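Local atomic coordinates of hypothetical methylmalonyl-CoA decarboxylase alpha subunit (PDB entry 1X0U), a protein that belongs to the carboxyl transferase family of the ClpP/crotonase clan and is a putative carboxyl transferase subunit found in a six-chain assembly. Residues F234-S238 with E239-I243; T246-L249 with L250-P254. All coordinates share one frame; numbering follows the deposited sequence.

Contact 1 (F234-S238 with E239-I243)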
loop_
_atom_site.group_PDB
_atom_site.type_symbol
_atom_site.label_atom_id
_atom_site.label_comp_id
_atom_site.label_asym_id
_atom_site.label_seq_id
_atom_site.Cartn_x
_atom_site.Cartn_y
_atom_site.Cartn_z
ATOM N N PHE A 234 -10.360 17.056 33.651
ATOM C CA PHE A 234 -9.565 17.598 34.749
ATOM C C PHE A 234 -10.196 18.888 35.222
ATOM O O PHE A 234 -10.498 19.777 34.406
ATOM C CB PHE A 234 -8.140 17.938 34.323
ATOM C CG PHE A 234 -7.380 16.799 33.749
ATOM C CD1 PHE A 234 -7.263 16.648 32.369
ATOM C CD2 PHE A 234 -6.738 15.894 34.579
ATOM C CE1 PHE A 234 -6.513 15.617 31.823
ATOM C CE2 PHE A 234 -5.992 14.859 34.043
ATOM C CZ PHE A 234 -5.874 14.717 32.664
ATOM N N MET A 235 -10.397 18.991 36.533
ATOM C CA MET A 235 -10.954 20.202 37.119
ATOM C C MET A 235 -9.847 20.847 37.929
ATOM O O MET A 235 -9.179 20.180 38.708
ATOM C CB MET A 235 -12.140 19.886 38.022
ATOM C CG MET A 235 -12.689 21.113 38.718
ATOM S SD MET A 235 -14.303 20.794 39.441
ATOM C CE MET A 235 -13.844 19.687 40.802
ATOM N N VAL A 236 -9.655 22.145 37.742
ATOM C CA VAL A 236 -8.599 22.855 38.442
ATOM C C VAL A 236 -9.080 24.178 39.045
ATOM O O VAL A 236 -10.141 24.689 38.692
ATOM C CB VAL A 236 -7.417 23.102 37.481
ATOM C CG1 VAL A 236 -7.846 24.014 36.345
ATOM C CG2 VAL A 236 -6.271 23.679 38.225
ATOM N N ASP A 237 -8.283 24.731 39.953
ATOM C CA ASP A 237 -8.622 25.971 40.641
ATOM C C ASP A 237 -8.258 27.251 39.911
ATOM O O ASP A 237 -8.901 28.282 40.113
ATOM C CB ASP A 237 -7.955 25.991 42.011
ATOM C CG ASP A 237 -8.490 24.920 42.920
ATOM O OD1 ASP A 237 -7.715 24.413 43.759
ATOM O OD2 ASP A 237 -9.690 24.595 42.802
ATOM N N SER A 238 -7.228 27.206 39.074
ATOM C CA SER A 238 -6.839 28.413 38.373
ATOM C C SER A 238 -6.362 28.188 36.948
ATOM O O SER A 238 -6.172 27.059 36.497
ATOM C CB SER A 238 -5.746 29.131 39.154
ATOM O OG SER A 238 -4.515 28.461 38.990
ATOM N N GLU A 239 -6.166 29.292 36.243
ATOM C CA GLU A 239 -5.706 29.250 34.878
ATOM C C GLU A 239 -4.237 28.871 34.815
ATOM O O GLU A 239 -3.820 28.147 33.902
ATOM C CB GLU A 239 -5.979 30.599 34.218
ATOM C CG GLU A 239 -7.447 30.750 33.870
ATOM C CD GLU A 239 -7.802 32.116 33.340
ATOM O OE1 GLU A 239 -6.914 32.789 32.779
ATOM O OE2 GLU A 239 -8.979 32.504 33.472
ATOM N N GLN A 240 -3.452 29.344 35.783
ATOM C CA GLN A 240 -2.040 28.993 35.822
ATOM C C GLN A 240 -1.951 27.482 35.996
ATOM O O GLN A 240 -1.107 26.827 35.381
ATOM C CB GLN A 240 -1.325 29.676 36.989
ATOM C CG GLN A 240 0.160 29.307 37.093
ATOM C CD GLN A 240 0.998 29.851 35.939
ATOM O OE1 GLN A 240 1.791 29.125 35.327
ATOM N NE2 GLN A 240 0.832 31.137 35.643
ATOM N N GLU A 241 -2.818 26.931 36.849
ATOM C CA GLU A 241 -2.837 25.488 37.080
ATOM C C GLU A 241 -3.304 24.753 35.819
ATOM O O GLU A 241 -2.783 23.696 35.477
ATOM C CB GLU A 241 -3.735 25.142 38.280
ATOM C CG GLU A 241 -3.085 25.415 39.655
ATOM C CD GLU A 241 -4.009 25.148 40.855
ATOM O OE1 GLU A 241 -3.527 25.253 42.003
ATOM O OE2 GLU A 241 -5.207 24.841 40.664
ATOM N N ALA A 242 -4.280 25.319 35.122
ATOM C CA ALA A 242 -4.775 24.713 33.894
ATOM C C ALA A 242 -3.635 24.569 32.890
ATOM O O ALA A 242 -3.474 23.511 32.287
ATOM C CB ALA A 242 -5.890 25.566 33.291
ATOM N N ILE A 243 -2.829 25.614 32.718
ATOM C CA ILE A 243 -1.748 25.514 31.750
ATOM C C ILE A 243 -0.562 24.680 32.247
ATOM O O ILE A 243 0.140 24.077 31.440
ATOM C CB ILE A 243 -1.285 26.922 31.223
ATOM C CG1 ILE A 243 0.046 27.338 31.829
ATOM C CG2 ILE A 243 -2.357 27.955 31.467
ATOM C CD1 ILE A 243 1.245 26.830 31.045
HETATM O O HOH W 1 -5.521 25.857 44.149
#
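Ser238 O accepts a hydrogen bond from Ala242 N at 2.9 Å, the shortest bond between the two segments, and starts the helical pattern. The motif is a helix N-cap that follows directly on the edge strand 234-236. Ser238 is the N-cap residue. Its OG, set between its own backbone N and carbonyl carbon (chi1 75°), accepts from Glu241 N at 3.1 Å and 160°, the straightest of the three bonds between the segments. Glu241 answers with its own side chain: OE2 accepts a bent bond from Asp237 N at 3.2 Å, met nearly along the C-O axis. Glu241 OE1 accepts a hydrogen bond from a water, which also donates to Asp237 OD1 at 2.7 Å.

The side chains of Asp237 and Glu241 lie side by side and point the same way. Their carboxylate planes are 41° apart, with Asp237 OD1 4.0 Å from Glu241 OE2. The bridging water and a salt bridge from Asp237 OD2 to Lys192 probably ease the like charges. The Glu239 carboxylate is bound outside the two segments, by a salt bridge to Arg45 of helix 42-49 and by hydrogen bonds from Leu40 N and with Tyr196 OH.

Beneath the cap, Val236 and Ala242 both pack on Ile191 of the neighbouring strand. Val236 CG1 reaches Ala242 CB at 3.9 Å.

Contact 2 (T246-L249 with L250-P254)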
loop_
_atom_site.group_PDB
_atom_site.type_symbol
_atom_site.label_atom_id
_atom_site.label_comp_id
_atom_site.label_asym_id
_atom_site.label_seq_id
_atom_site.Cartn_x
_atom_site.Cartn_y
_atom_site.Cartn_z
ATOM N N THR A 246 -1.728 21.292 31.462
ATOM C CA THR A 246 -1.624 20.950 30.045
ATOM C C THR A 246 -0.179 20.603 29.694
ATOM O O THR A 246 0.068 19.662 28.931
ATOM C CB THR A 246 -2.095 22.083 29.100
ATOM O OG1 THR A 246 -1.136 23.143 29.118
ATOM C CG2 THR A 246 -3.452 22.613 29.514
ATOM N N LYS A 247 0.774 21.347 30.245
ATOM C CA LYS A 247 2.189 21.058 29.989
ATOM C C LYS A 247 2.533 19.664 30.493
ATOM O O LYS A 247 3.292 18.933 29.867
ATOM C CB LYS A 247 3.106 22.045 30.707
ATOM C CG LYS A 247 3.154 23.443 30.152
ATOM C CD LYS A 247 4.154 24.240 30.977
ATOM C CE LYS A 247 4.326 25.647 30.466
ATOM N NZ LYS A 247 5.430 26.330 31.200
ATOM N N ARG A 248 1.975 19.303 31.644
ATOM C CA ARG A 248 2.244 17.996 32.229
ATOM C C ARG A 248 1.579 16.900 31.399
ATOM O O ARG A 248 2.162 15.833 31.176
ATOM C CB ARG A 248 1.742 17.947 33.671
ATOM C CG ARG A 248 2.231 16.720 34.420
ATOM C CD ARG A 248 1.589 16.571 35.788
ATOM N NE ARG A 248 1.928 15.274 36.369
ATOM C CZ ARG A 248 1.301 14.734 37.408
ATOM N NH1 ARG A 248 0.297 15.380 37.987
ATOM N NH2 ARG A 248 1.674 13.545 37.860
ATOM N N LEU A 249 0.360 17.168 30.938
ATOM C CA LEU A 249 -0.363 16.207 30.122
ATOM C C LEU A 249 0.423 15.965 28.839
ATOM O O LEU A 249 0.683 14.826 28.466
ATOM C CB LEU A 249 -1.758 16.742 29.787
ATOM C CG LEU A 249 -2.636 15.825 28.938
ATOM C CD1 LEU A 249 -2.744 14.456 29.630
ATOM C CD2 LEU A 249 -4.021 16.459 28.746
ATOM N N LEU A 250 0.814 17.042 28.165
ATOM C CA LEU A 250 1.577 16.920 26.922
ATOM C C LEU A 250 2.858 16.112 27.111
ATOM O O LEU A 250 3.257 15.356 26.215
ATOM C CB LEU A 250 1.935 18.301 26.372
ATOM C CG LEU A 250 0.828 19.112 25.698
ATOM C CD1 LEU A 250 1.317 20.542 25.499
ATOM C CD2 LEU A 250 0.441 18.474 24.360
ATOM N N SER A 251 3.501 16.273 28.268
ATOM C CA SER A 251 4.743 15.550 28.544
ATOM C C SER A 251 4.552 14.040 28.467
ATOM O O SER A 251 5.508 13.315 28.239
ATOM C CB SER A 251 5.305 15.925 29.926
ATOM O OG SER A 251 4.508 15.407 30.985
ATOM N N TYR A 252 3.323 13.564 28.647
ATOM C CA TYR A 252 3.065 12.125 28.592
ATOM C C TYR A 252 2.675 11.637 27.192
ATOM O O TYR A 252 2.667 10.426 26.922
ATOM C CB TYR A 252 1.934 11.742 29.558
ATOM C CG TYR A 252 2.308 11.737 31.027
ATOM C CD1 TYR A 252 3.155 10.758 31.553
ATOM C CD2 TYR A 252 1.801 12.702 31.893
ATOM C CE1 TYR A 252 3.484 10.741 32.901
ATOM C CE2 TYR A 252 2.126 12.696 33.245
ATOM C CZ TYR A 252 2.965 11.719 33.740
ATOM O OH TYR A 252 3.292 11.739 35.068
ATOM N N LEU A 253 2.365 12.570 26.300
ATOM C CA LEU A 253 1.919 12.196 24.962
ATOM C C LEU A 253 2.912 12.418 23.826
ATOM O O LEU A 253 3.809 13.258 23.919
ATOM C CB LEU A 253 0.615 12.951 24.645
ATOM C CG LEU A 253 -0.372 13.062 25.817
ATOM C CD1 LEU A 253 -1.589 13.878 25.414
ATOM C CD2 LEU A 253 -0.792 11.673 26.258
ATOM N N PRO A 254 2.781 11.628 22.740
ATOM C CA PRO A 254 3.666 11.768 21.582
ATOM C C PRO A 254 3.122 12.999 20.873
ATOM O O PRO A 254 2.038 13.467 21.223
ATOM C CB PRO A 254 3.388 10.502 20.789
ATOM C CG PRO A 254 1.928 10.302 21.036
ATOM C CD PRO A 254 1.848 10.507 22.538
#
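The backbone of 246-252 is the last part of helix 239-252: Leu250 N bonds to Thr246 O at 2.8 Å and 172°, and Ser251 N to Lys247 O at 3.1 Å. The alpha-helix runs into 3-10-type bonds, from residue i to i-3, at this C-terminal end, in the first of the two sheet-and-helix halves of a crotonase-clan carboxyl transferase fold. Tyr252 N donates to Leu249 O at 2.9 Å from above the carbonyl plane, 52° out of it, and Leu253 N donates to Leu250 O.

Ser251 OG turns back over the helix, lying between its own N and carbonyl carbon. There it donates to Arg248 O, at a modelled distance too short to be taken literally. The Tyr252 ring lies beside the same turn. Leu249 O sits at the ring edge, near its plane, and CD2 comes 3.2 Å from Arg248 O.

Arg248 and Tyr252 run alongside each other and point the same way. The arginine chain is extended from CG to NE, which carries the guanidinium up to the phenol end. Its plane is turned 49° from the ring, and NH2 stands 3.7 Å from Tyr252 OH. The charge of Arg248 is met by a salt bridge to Glu303.

The leucines pack into the core: Leu249 and Leu250 on Ile167 of strand 166-170, Leu249 and Leu253 on Phe319 of strand 315-322. Just past the helix, Leu253 CD1 lies 4.2 Å from Leu249 CG.

In the fold
Contacts 1 and 2 are the two ends of helix 239-252. In series along the chain, 234-243 caps its start and 246-254 closes it. Their centres are about 14 Å apart. They meet directly where Phe234 CE1 packs against Leu249 CD2 at 4.0 Å, so the edge strand also touches the far part of the helix. Thr246 OG1 in contact 2 bonds to Ile243 O in contact 1. The helix start rests on strand 187-191 and helix 42-49. Its end lies between strand 166-170 of the first sheet and strands 305-307 and 315-322 of the second, so it packs against strands of both sheets. No other chain of the hexamer touches either contact.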